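Local coordinates for protein TRAP-T family transporter, DctP (Periplasmic binding) subunit (Sulfitobacter sp. NAS-14.1, PDB 4PF8) that probably captures galacturonate in the periplasm, as the solute-binding subunit of a TRAP-type transporter, at residues F84-L89 / I232-C237. Numbering follows the deposited sequence.
With GTR (beta-D-galactopyranuronic acid), chain D.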
ATOM      1  N   PHE A  84      -6.089  13.053  -9.001  1.00  8.93           N
ATOM      2  CA  PHE A  84      -5.709  11.643  -9.081  1.00  9.09           C
ATOM      3  C   PHE A  84      -4.613  11.314  -8.098  1.00  8.48           C
ATOM      4  O   PHE A  84      -3.989  12.191  -7.513  1.00  8.36           O
ATOM      5  CB  PHE A  84      -5.340  11.226 -10.521  1.00  8.96           C
ATOM      6  CG  PHE A  84      -4.068  11.831 -11.074  1.00  9.06           C
ATOM      7  CD1 PHE A  84      -4.007  13.167 -11.464  1.00 11.89           C
ATOM      8  CD2 PHE A  84      -2.951  11.036 -11.279  1.00  9.17           C
ATOM      9  CE1 PHE A  84      -2.842  13.714 -11.998  1.00 11.46           C
ATOM     10  CE2 PHE A  84      -1.784  11.578 -11.826  1.00 11.86           C
ATOM     11  CZ  PHE A  84      -1.744  12.925 -12.188  1.00 12.60           C
ATOM     12  N   GLY A  85      -4.392  10.017  -7.899  1.00  8.70           N
ATOM     13  CA  GLY A  85      -3.359   9.583  -6.984  1.00  8.13           C
ATOM     14  C   GLY A  85      -3.158   8.099  -7.058  1.00  7.14           C
ATOM     15  O   GLY A  85      -3.963   7.401  -7.650  1.00  9.47           O
ATOM     16  N   VAL A  86      -2.066   7.625  -6.496  1.00  6.98           N
ATOM     17  CA  VAL A  86      -1.942   6.209  -6.186  1.00  6.69           C
ATOM     18  C   VAL A  86      -1.905   6.102  -4.676  1.00  6.66           C
ATOM     19  O   VAL A  86      -1.034   6.694  -4.026  1.00  7.76           O
ATOM     20  CB  VAL A  86      -0.701   5.568  -6.789  1.00  7.30           C
ATOM     21  CG1 VAL A  86      -0.509   4.158  -6.249  1.00  7.27           C
ATOM     22  CG2 VAL A  86      -0.807   5.540  -8.314  1.00  9.19           C
ATOM     23  N   PHE A  87      -2.866   5.366  -4.155  1.00  7.78           N
ATOM     24  CA  PHE A  87      -3.033   5.190  -2.720  1.00  7.24           C
ATOM     25  C   PHE A  87      -2.930   3.720  -2.339  1.00  6.44           C
ATOM     26  O   PHE A  87      -3.555   2.861  -2.967  1.00  8.80           O
ATOM     27  CB  PHE A  87      -4.417   5.658  -2.252  1.00 11.29           C
ATOM     28  CG  PHE A  87      -4.733   7.086  -2.538  1.00 10.82           C
ATOM     29  CD1 PHE A  87      -3.939   8.112  -2.086  1.00  9.11           C
ATOM     30  CD2 PHE A  87      -5.912   7.418  -3.181  1.00 17.13           C
ATOM     31  CE1 PHE A  87      -4.250   9.422  -2.340  1.00 11.01           C
ATOM     32  CE2 PHE A  87      -6.247   8.756  -3.416  1.00 18.62           C
ATOM     33  CZ  PHE A  87      -5.390   9.748  -3.009  1.00 13.10           C
ATOM     34  N   SER A  88      -2.213   3.451  -1.266  1.00  8.06           N
ATOM     35  CA  SER A  88      -2.290   2.134  -0.661  1.00  7.85           C
ATOM     36  C   SER A  88      -3.710   1.953  -0.163  1.00 10.34           C
ATOM     37  O   SER A  88      -4.295   2.884   0.420  1.00  9.21           O
ATOM     38  CB  SER A  88      -1.328   2.067   0.508  1.00  9.31           C
ATOM     39  OG  SER A  88      -1.437   0.852   1.244  1.00  9.22           O
ATOM     40  N   LEU A  89      -4.253   0.751  -0.324  1.00  9.51           N
ATOM     41  CA  LEU A  89      -5.541   0.468   0.277  1.00  7.84           C
ATOM     42  C   LEU A  89      -5.468   0.369   1.814  1.00  8.47           C
ATOM     43  O   LEU A  89      -6.500   0.360   2.488  1.00 11.57           O
ATOM     44  CB  LEU A  89      -6.128  -0.784  -0.341  1.00  9.23           C
ATOM     45  CG  LEU A  89      -6.912  -0.531  -1.617  1.00 14.47           C
ATOM     46  CD1 LEU A  89      -6.080   0.095  -2.693  1.00 25.98           C
ATOM     47  CD2 LEU A  89      -7.549  -1.835  -2.129  1.00 16.50           C
ATOM     48  N   ILE A 232      -0.666  -5.606   0.282  1.00  8.38           N
ATOM     49  CA  ILE A 232      -1.652  -4.535   0.242  1.00  8.80           C
ATOM     50  C   ILE A 232      -1.614  -3.876  -1.128  1.00  7.80           C
ATOM     51  O   ILE A 232      -0.652  -3.211  -1.463  1.00  7.39           O
ATOM     52  CB  ILE A 232      -1.445  -3.504   1.372  1.00  7.51           C
ATOM     53  CG1 ILE A 232      -1.495  -4.220   2.730  1.00 11.68           C
ATOM     54  CG2 ILE A 232      -2.516  -2.440   1.325  1.00 10.78           C
ATOM     55  CD1 ILE A 232      -1.449  -3.331   3.867  1.00 15.12           C
ATOM     56  N   PRO A 233      -2.657  -4.105  -1.930  1.00  7.54           N
ATOM     57  CA  PRO A 233      -2.678  -3.478  -3.258  1.00  8.59           C
ATOM     58  C   PRO A 233      -2.779  -1.981  -3.162  1.00  9.18           C
ATOM     59  O   PRO A 233      -3.215  -1.471  -2.134  1.00  7.37           O
ATOM     60  CB  PRO A 233      -3.963  -4.018  -3.892  1.00  8.15           C
ATOM     61  CG  PRO A 233      -4.394  -5.157  -3.020  1.00 13.61           C
ATOM     62  CD  PRO A 233      -3.883  -4.864  -1.667  1.00  8.44           C
ATOM     63  N   GLU A 234      -2.372  -1.289  -4.225  1.00  7.61           N
ATOM     64  CA  GLU A 234      -2.516   0.150  -4.297  1.00  7.98           C
ATOM     65  C   GLU A 234      -3.405   0.454  -5.469  1.00  8.67           C
ATOM     66  O   GLU A 234      -3.515  -0.351  -6.400  1.00 13.29           O
ATOM     67  CB  GLU A 234      -1.155   0.810  -4.432  1.00  9.59           C
ATOM     68  CG  GLU A 234      -0.241   0.241  -3.385  1.00 10.69           C
ATOM     69  CD  GLU A 234       0.931   1.095  -3.047  1.00 12.34           C
ATOM     70  OE1 GLU A 234       1.442   1.810  -3.935  1.00 13.38           O
ATOM     71  OE2 GLU A 234       1.355   1.037  -1.862  1.00 10.15           O
ATOM     72  N   CYS A 235      -4.069   1.588  -5.421  1.00  7.91           N
ATOM     73  CA  CYS A 235      -5.033   1.918  -6.430  1.00  9.71           C
ATOM     74  C   CYS A 235      -4.673   3.238  -7.081  1.00 11.36           C
ATOM     75  O   CYS A 235      -4.536   4.256  -6.385  1.00 10.25           O
ATOM     76  CB  CYS A 235      -6.400   1.972  -5.788  1.00 12.75           C
ATOM     77  SG  CYS A 235      -7.710   2.326  -6.923  1.00 20.62           S
ATOM     78  N   LEU A 236      -4.460   3.184  -8.388  1.00  8.88           N
ATOM     79  CA  LEU A 236      -4.392   4.383  -9.213  1.00  7.44           C
ATOM     80  C   LEU A 236      -5.835   4.808  -9.376  1.00  8.90           C
ATOM     81  O   LEU A 236      -6.663   4.052  -9.895  1.00 10.39           O
ATOM     82  CB  LEU A 236      -3.784   4.095 -10.597  1.00 11.36           C
ATOM     83  CG  LEU A 236      -3.915   5.276 -11.567  1.00 12.97           C
ATOM     84  CD1 LEU A 236      -3.077   6.479 -11.163  1.00 12.48           C
ATOM     85  CD2 LEU A 236      -3.548   4.810 -12.986  1.00 16.98           C
ATOM     86  N   CYS A 237      -6.160   5.993  -8.889  1.00 10.48           N
ATOM     87  CA  CYS A 237      -7.538   6.412  -8.951  1.00 13.58           C
ATOM     88  C   CYS A 237      -7.702   7.878  -9.181  1.00 13.33           C
ATOM     89  O   CYS A 237      -6.783   8.666  -9.047  1.00 12.44           O
ATOM     90  CB  CYS A 237      -8.238   6.067  -7.671  1.00 13.71           C
ATOM     91  SG  CYS A 237      -7.453   6.784  -6.259  1.00 18.39           S
TER
HETATM   92  C1  GTR D 402       4.200   1.744   1.182  1.00  5.44           C
HETATM   93  C2  GTR D 402       3.048   2.212   0.356  1.00  5.28           C
HETATM   94  C3  GTR D 402       2.795   3.666   0.709  1.00  7.07           C
HETATM   95  C4  GTR D 402       2.469   3.826   2.187  1.00  6.96           C
HETATM   96  C5  GTR D 402       3.653   3.235   2.946  1.00  7.09           C
HETATM   97  C6  GTR D 402       3.388   3.256   4.447  1.00  9.45           C
HETATM   98  O1  GTR D 402       4.456   0.326   0.937  1.00  6.84           O
HETATM   99  O2  GTR D 402       3.436   2.107  -1.041  1.00  6.58           O
HETATM  100  O3  GTR D 402       1.619   4.068  -0.027  1.00  7.50           O
HETATM  101  O4  GTR D 402       1.277   3.071   2.463  1.00  9.35           O
HETATM  102  O5  GTR D 402       3.915   1.876   2.540  1.00  6.32           O
HETATM  103  O6A GTR D 402       3.897   2.307   5.100  1.00  7.19           O
HETATM  104  O6B GTR D 402       2.823   4.255   4.947  1.00  8.04           O
HETATM  105  O   HOH W   1       0.259  -0.814  -0.197  1.00  8.78           O
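Ser88 and Glu234 face each other as a non-hydrogen-bonded antiparallel pair at the ligand-pocket end of two neighbouring strands in the five-stranded mixed sheet of this TRAP solute-binding protein. The strand axes run at 162°, and Gly85–Cys237 and Phe87–Cys235 are the hydrogen-bonded pairs. Beyond the last bridge, Ser88–Glu234, Leu89 N donates to Pro233 O at 3.0 Å, which continues the backbone pairing. On the face carrying Val86, Ser88, Glu234 and Leu236, the Glu234 chain is extended beyond CG (chi2 -159°) and crosses Val86 at about a right angle, with OE1 3.8 Å from Val86 CG1. The other carboxylate oxygen, Glu234 OE2, accepts a very short bond from O2 of beta-D-galactopyranuronic acid (2.5 Å) and another from a water at 2.7 Å. That water also donates to Ile232 O and accepts from Ser88 OG, which in turn caps Gly90 N at the start of the following helix. With only an alanine here, the sugar O2 and the water would probably lose the acceptor they share, and Val86 CG1 its carboxylate neighbour. Further along this face, Val86 CG2 meets Leu236 CD1, the two side chains slanting across each other. On the face of Phe87, Cys235 and Cys237, Cys235 CB meets Leu89 CD1, which reaches it from beyond the strand end, at 3.6 Å, while Cys237 SG approaches the Phe87 ring obliquely, 65° off its normal, with CD2 of Phe87 3.5 Å from the sulfur.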